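Local structure of EDTA monooxygenase (EDTA-degrading bacterium BNC1, 5DQP) at residues A110-N113 with R119-W122; D51-A56 with A80-R85. The protein is probably a flavin-dependent monooxygenase of the luciferase-like family, oxidising EDTA with reduced FMN and molecular oxygen in a bacterium that degrades this chelator. All coordinates share one frame; numbering follows the deposited sequence.

Contact 1 of 2, residues A110-N113 with R119-W122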
loop_
_atom_site.group_PDB
_atom_site.type_symbol
_atom_site.label_atom_id
_atom_site.label_comp_id
_atom_site.label_asym_id
_atom_site.label_seq_id
_atom_site.Cartn_x
_atom_site.Cartn_y
_atom_site.Cartn_z
ATOM N N ALA A 110 0.288 -5.994 -7.747
ATOM C CA ALA A 110 -0.694 -6.903 -8.341
ATOM C C ALA A 110 -1.956 -6.967 -7.500
ATOM O O ALA A 110 -3.063 -7.083 -8.042
ATOM C CB ALA A 110 -0.098 -8.302 -8.514
ATOM N N SER A 111 -1.816 -6.875 -6.177
ATOM C CA SER A 111 -2.987 -6.861 -5.315
ATOM C C SER A 111 -3.811 -5.611 -5.549
ATOM O O SER A 111 -5.038 -5.680 -5.632
ATOM C CB SER A 111 -2.593 -6.930 -3.831
ATOM O OG SER A 111 -1.819 -8.065 -3.519
ATOM N N VAL A 112 -3.162 -4.442 -5.591
ATOM C CA VAL A 112 -3.959 -3.236 -5.652
ATOM C C VAL A 112 -4.596 -3.132 -7.021
ATOM O O VAL A 112 -5.726 -2.638 -7.158
ATOM C CB VAL A 112 -3.132 -1.984 -5.278
ATOM C CG1 VAL A 112 -2.141 -1.602 -6.388
ATOM C CG2 VAL A 112 -4.068 -0.831 -4.943
ATOM N N ASN A 113 -3.907 -3.631 -8.049
ATOM C CA ASN A 113 -4.472 -3.630 -9.392
ATOM C C ASN A 113 -5.730 -4.482 -9.444
ATOM O O ASN A 113 -6.804 -4.018 -9.861
ATOM C CB ASN A 113 -3.440 -4.151 -10.401
ATOM C CG ASN A 113 -3.866 -3.909 -11.840
ATOM O OD1 ASN A 113 -4.300 -2.797 -12.199
ATOM N ND2 ASN A 113 -3.747 -4.931 -12.670
ATOM N N ARG A 119 -7.155 -1.013 -12.186
ATOM C CA ARG A 119 -6.995 0.419 -12.335
ATOM C C ARG A 119 -5.623 0.967 -11.927
ATOM O O ARG A 119 -5.442 2.177 -11.989
ATOM C CB ARG A 119 -8.112 1.145 -11.556
ATOM C CG ARG A 119 -9.506 0.991 -12.210
ATOM C CD ARG A 119 -10.566 0.939 -11.160
ATOM N NE ARG A 119 -10.647 2.243 -10.604
ATOM C CZ ARG A 119 -11.038 2.551 -9.382
ATOM N NH1 ARG A 119 -11.425 1.624 -8.503
ATOM N NH2 ARG A 119 -11.028 3.835 -9.069
ATOM N N ILE A 120 -4.646 0.143 -11.530
ATOM C CA ILE A 120 -3.411 0.645 -10.913
ATOM C C ILE A 120 -2.193 0.294 -11.773
ATOM O O ILE A 120 -1.979 -0.877 -12.098
ATOM C CB ILE A 120 -3.219 0.088 -9.484
ATOM C CG1 ILE A 120 -4.362 0.514 -8.554
ATOM C CG2 ILE A 120 -1.860 0.510 -8.906
ATOM C CD1 ILE A 120 -4.520 1.980 -8.387
ATOM N N GLY A 121 -1.375 1.300 -12.103
ATOM C CA GLY A 121 -0.071 1.089 -12.697
ATOM C C GLY A 121 1.081 1.405 -11.731
ATOM O O GLY A 121 0.894 1.875 -10.605
ATOM N N TRP A 122 2.299 1.146 -12.204
ATOM C CA TRP A 122 3.494 1.275 -11.381
ATOM C C TRP A 122 4.545 2.084 -12.129
ATOM O O TRP A 122 4.999 1.675 -13.199
ATOM C CB TRP A 122 4.032 -0.103 -10.998
ATOM C CG TRP A 122 5.397 -0.126 -10.359
ATOM C CD1 TRP A 122 5.892 0.740 -9.430
ATOM C CD2 TRP A 122 6.451 -1.068 -10.629
ATOM N NE1 TRP A 122 7.184 0.395 -9.094
ATOM C CE2 TRP A 122 7.550 -0.711 -9.819
ATOM C CE3 TRP A 122 6.564 -2.175 -11.475
ATOM C CZ2 TRP A 122 8.746 -1.422 -9.832
ATOM C CZ3 TRP A 122 7.749 -2.883 -11.489
ATOM C CH2 TRP A 122 8.828 -2.505 -10.676
#
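Asn113 and Ile120 bring their CA atoms within 4.7 Å of each other where the last full turn of helix 102-115 comes against the first residue of strand 120-125. The two segments bury 200 Å² between them, all of it inside the protein, and a short turn joins them. A hydrogen bond and an apolar pair make up the contact. The hydrogen bond runs from Ile120 N to Asn113 OD1, 3.0 Å long and fairly straight, with an N-H...O angle of 159°. The N-H arrives in the plane of the carboxamide. Asn113 swings its CG anti to the backbone N (chi1 -168°), which carries the amide from the helix down to the start of the strand. Asn113 OD1 also lies 3.0 Å from Ile120 O, an acceptor close to an acceptor, a closeness that the bond to the neighbouring N-H probably helps to offset. An alanine in place of Asn113 would remove the acceptor and probably leave the buried Ile120 N-H without its mate at the point where the strand begins. Beside this bond, the side chains of Val112 and Ile120 meet at about a right angle. Val112 CG1 presses on Ile120 CG2 at 3.3 Å, tighter than ordinary van der Waals contact, while Val112 CG2 lies 3.9 Å from Ile120 CG1. Ser116 OG, in the connecting turn, bonds Arg119 N, and Arg119 NH2 is hydrogen-bonded to Val86 O and Ile89 O. The arrangement is a worked example of the second half of a beta-alpha-beta unit, helix 102-115 returning the chain to the parallel sheet. There, Gly121 pairs with strand 90-96, and Trp122 pairs with strand 210-213 and packs on helix 143-161. On the helix side, Val112 also packs on Ala80 of helix 75-85 and on Val77 of the second subunit.

Contact 2 of 2, residues D51-A56 with A80-R85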
loop_
_atom_site.group_PDB
_atom_site.type_symbol
_atom_site.label_atom_id
_atom_site.label_comp_id
_atom_site.label_asym_id
_atom_site.label_seq_id
_atom_site.Cartn_x
_atom_site.Cartn_y
_atom_site.Cartn_z
ATOM N N ASP A 51 -7.677 10.074 -16.974
ATOM C CA ASP A 51 -7.451 8.639 -17.099
ATOM C C ASP A 51 -6.896 8.038 -15.812
ATOM O O ASP A 51 -7.297 6.934 -15.427
ATOM C CB ASP A 51 -6.535 8.347 -18.279
ATOM C CG ASP A 51 -7.178 8.723 -19.589
ATOM O OD1 ASP A 51 -8.176 8.062 -19.961
ATOM O OD2 ASP A 51 -6.714 9.695 -20.222
ATOM N N ALA A 52 -5.991 8.737 -15.125
ATOM C CA ALA A 52 -5.448 8.205 -13.876
ATOM C C ALA A 52 -4.878 9.341 -13.036
ATOM O O ALA A 52 -4.469 10.375 -13.574
ATOM C CB ALA A 52 -4.353 7.158 -14.141
ATOM N N PHE A 53 -4.860 9.147 -11.712
ATOM C CA PHE A 53 -4.033 10.008 -10.890
ATOM C C PHE A 53 -2.630 9.408 -10.823
ATOM O O PHE A 53 -2.392 8.254 -11.189
ATOM C CB PHE A 53 -4.632 10.224 -9.482
ATOM C CG PHE A 53 -4.791 8.946 -8.657
ATOM C CD1 PHE A 53 -3.734 8.438 -7.930
ATOM C CD2 PHE A 53 -6.010 8.277 -8.611
ATOM C CE1 PHE A 53 -3.865 7.269 -7.196
ATOM C CE2 PHE A 53 -6.167 7.120 -7.868
ATOM C CZ PHE A 53 -5.092 6.607 -7.159
ATOM N N PHE A 54 -1.686 10.219 -10.373
ATOM C CA PHE A 54 -0.314 9.782 -10.220
ATOM C C PHE A 54 0.223 10.230 -8.868
ATOM O O PHE A 54 -0.003 11.368 -8.440
ATOM C CB PHE A 54 0.551 10.353 -11.357
ATOM C CG PHE A 54 2.032 10.224 -11.124
ATOM C CD1 PHE A 54 2.625 8.978 -11.068
ATOM C CD2 PHE A 54 2.830 11.348 -11.001
ATOM C CE1 PHE A 54 3.976 8.842 -10.877
ATOM C CE2 PHE A 54 4.217 11.228 -10.818
ATOM C CZ PHE A 54 4.782 9.977 -10.754
ATOM N N LEU A 55 0.952 9.338 -8.217
ATOM C CA LEU A 55 1.617 9.613 -6.955
ATOM C C LEU A 55 3.111 9.403 -7.139
ATOM O O LEU A 55 3.556 8.289 -7.425
ATOM C CB LEU A 55 1.071 8.710 -5.843
ATOM C CG LEU A 55 -0.374 8.994 -5.430
ATOM C CD1 LEU A 55 -0.881 7.900 -4.472
ATOM C CD2 LEU A 55 -0.491 10.359 -4.784
ATOM N N ALA A 56 3.874 10.479 -7.017
ATOM C CA ALA A 56 5.321 10.377 -6.910
ATOM C C ALA A 56 5.669 9.878 -5.511
ATOM O O ALA A 56 4.849 9.931 -4.593
ATOM C CB ALA A 56 5.977 11.730 -7.174
ATOM N N ALA A 80 -4.528 2.330 -2.730
ATOM C CA ALA A 80 -5.518 1.328 -2.327
ATOM C C ALA A 80 -6.716 1.966 -1.631
ATOM O O ALA A 80 -7.859 1.558 -1.858
ATOM C CB ALA A 80 -4.870 0.285 -1.410
ATOM N N ALA A 81 -6.477 2.942 -0.748
ATOM C CA ALA A 81 -7.585 3.570 -0.023
ATOM C C ALA A 81 -8.412 4.445 -0.950
ATOM O O ALA A 81 -9.647 4.381 -0.942
ATOM C CB ALA A 81 -7.058 4.398 1.152
ATOM N N ILE A 82 -7.748 5.243 -1.781
ATOM C CA ILE A 82 -8.461 6.052 -2.769
ATOM C C ILE A 82 -9.369 5.184 -3.636
ATOM O O ILE A 82 -10.568 5.453 -3.771
ATOM C CB ILE A 82 -7.474 6.833 -3.656
ATOM C CG1 ILE A 82 -6.670 7.847 -2.829
ATOM C CG2 ILE A 82 -8.266 7.529 -4.784
ATOM C CD1 ILE A 82 -5.610 8.669 -3.692
ATOM N N THR A 83 -8.794 4.189 -4.318
ATOM C CA THR A 83 -9.603 3.438 -5.276
ATOM C C THR A 83 -10.581 2.494 -4.595
ATOM O O THR A 83 -11.577 2.109 -5.220
ATOM C CB THR A 83 -8.734 2.670 -6.279
ATOM O OG1 THR A 83 -7.919 1.711 -5.599
ATOM C CG2 THR A 83 -7.846 3.671 -7.078
ATOM N N GLY A 84 -10.357 2.151 -3.324
ATOM C CA GLY A 84 -11.411 1.494 -2.570
ATOM C C GLY A 84 -12.682 2.317 -2.519
ATOM O O GLY A 84 -13.774 1.765 -2.400
ATOM N N ARG A 85 -12.556 3.641 -2.640
ATOM C CA ARG A 85 -13.636 4.600 -2.453
ATOM C C ARG A 85 -14.095 5.268 -3.744
ATOM O O ARG A 85 -15.291 5.501 -3.924
ATOM C CB ARG A 85 -13.200 5.688 -1.460
ATOM C CG ARG A 85 -14.122 6.917 -1.459
ATOM C CD ARG A 85 -15.134 6.868 -0.323
ATOM N NE ARG A 85 -14.436 6.685 0.949
ATOM C CZ ARG A 85 -14.204 7.643 1.839
ATOM N NH1 ARG A 85 -13.549 7.353 2.955
ATOM N NH2 ARG A 85 -14.633 8.884 1.623
#
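Phe53 meets Ile82 and Thr83 because its CG stands between the backbone N and the carbonyl carbon (chi1 61°), which directs the ring from strand 52-55 toward helix 75-85. Ile82 answers from the opposite direction: its CG1 is anti to the carbonyl carbon, and the extended chi2 (179°) carries CD1 out to the ring, while CG2 takes the place anti to the backbone N. Strand and helix belong to a beta-alpha-beta unit completed by strand 90-96, in a domain of the TIM-barrel class, where parallel strands form the inner wall and helices pack around them. The nearest CA atoms, those of Phe53 and Ile82, are 10.1 Å apart, so side chains alone bridge the two layers; no hydrogen bond crosses. Ile82 CD1 lies over one face of the Phe53 ring, 4.0 Å above its plane and displaced toward the rim, while Ile82 CG2 touches CE2 of Phe53 at 3.8 Å. Around the same ring, Thr83 sits at the edge. Its hydroxyl bonds back to Ala79 O within the helix, which satisfies the polar branch and leaves the methyl to serve as the apolar one. Helix 35-47 packs on Ile82 through Tyr38 and Ala42, and across the dimer Ala80 meets Ala80 of the second subunit. At the other end of the strand Leu55 O is hydrogen-bonded to Thr94 OG1, a residue predicted to bind FMN. Methyl groups meet the outer end of the Phe53 ring over one face and at its edge, where Thr83 CG2 lies near the ring plane, 3.9 Å from CE2 of Phe53.

In the fold
Contact 2 is complete in the chain before contact 1 begins, and their centres lie about 10 Å apart. They belong to successive beta-alpha-beta units that share strand 90-96, which pairs with strand 52-55 on one flank and strand 120-125 on the other. Helix 75-85, which supplies half of contact 2, also touches contact 1: the methyl CG2 of Thr83 reaches Ile120 CD1 at 4.0 Å, and Thr83 O accepts a weak hydrogen bond from Arg119 NH1. The two contacts therefore pack against each other on one side of the barrel, and the side chain of Thr94, predicted to bind FMN, is about 10 Å from those of Phe53 and Ile120. Both contacts also touch the second subunit, so their helices, 75-85 and 102-115, help line the dimer interface.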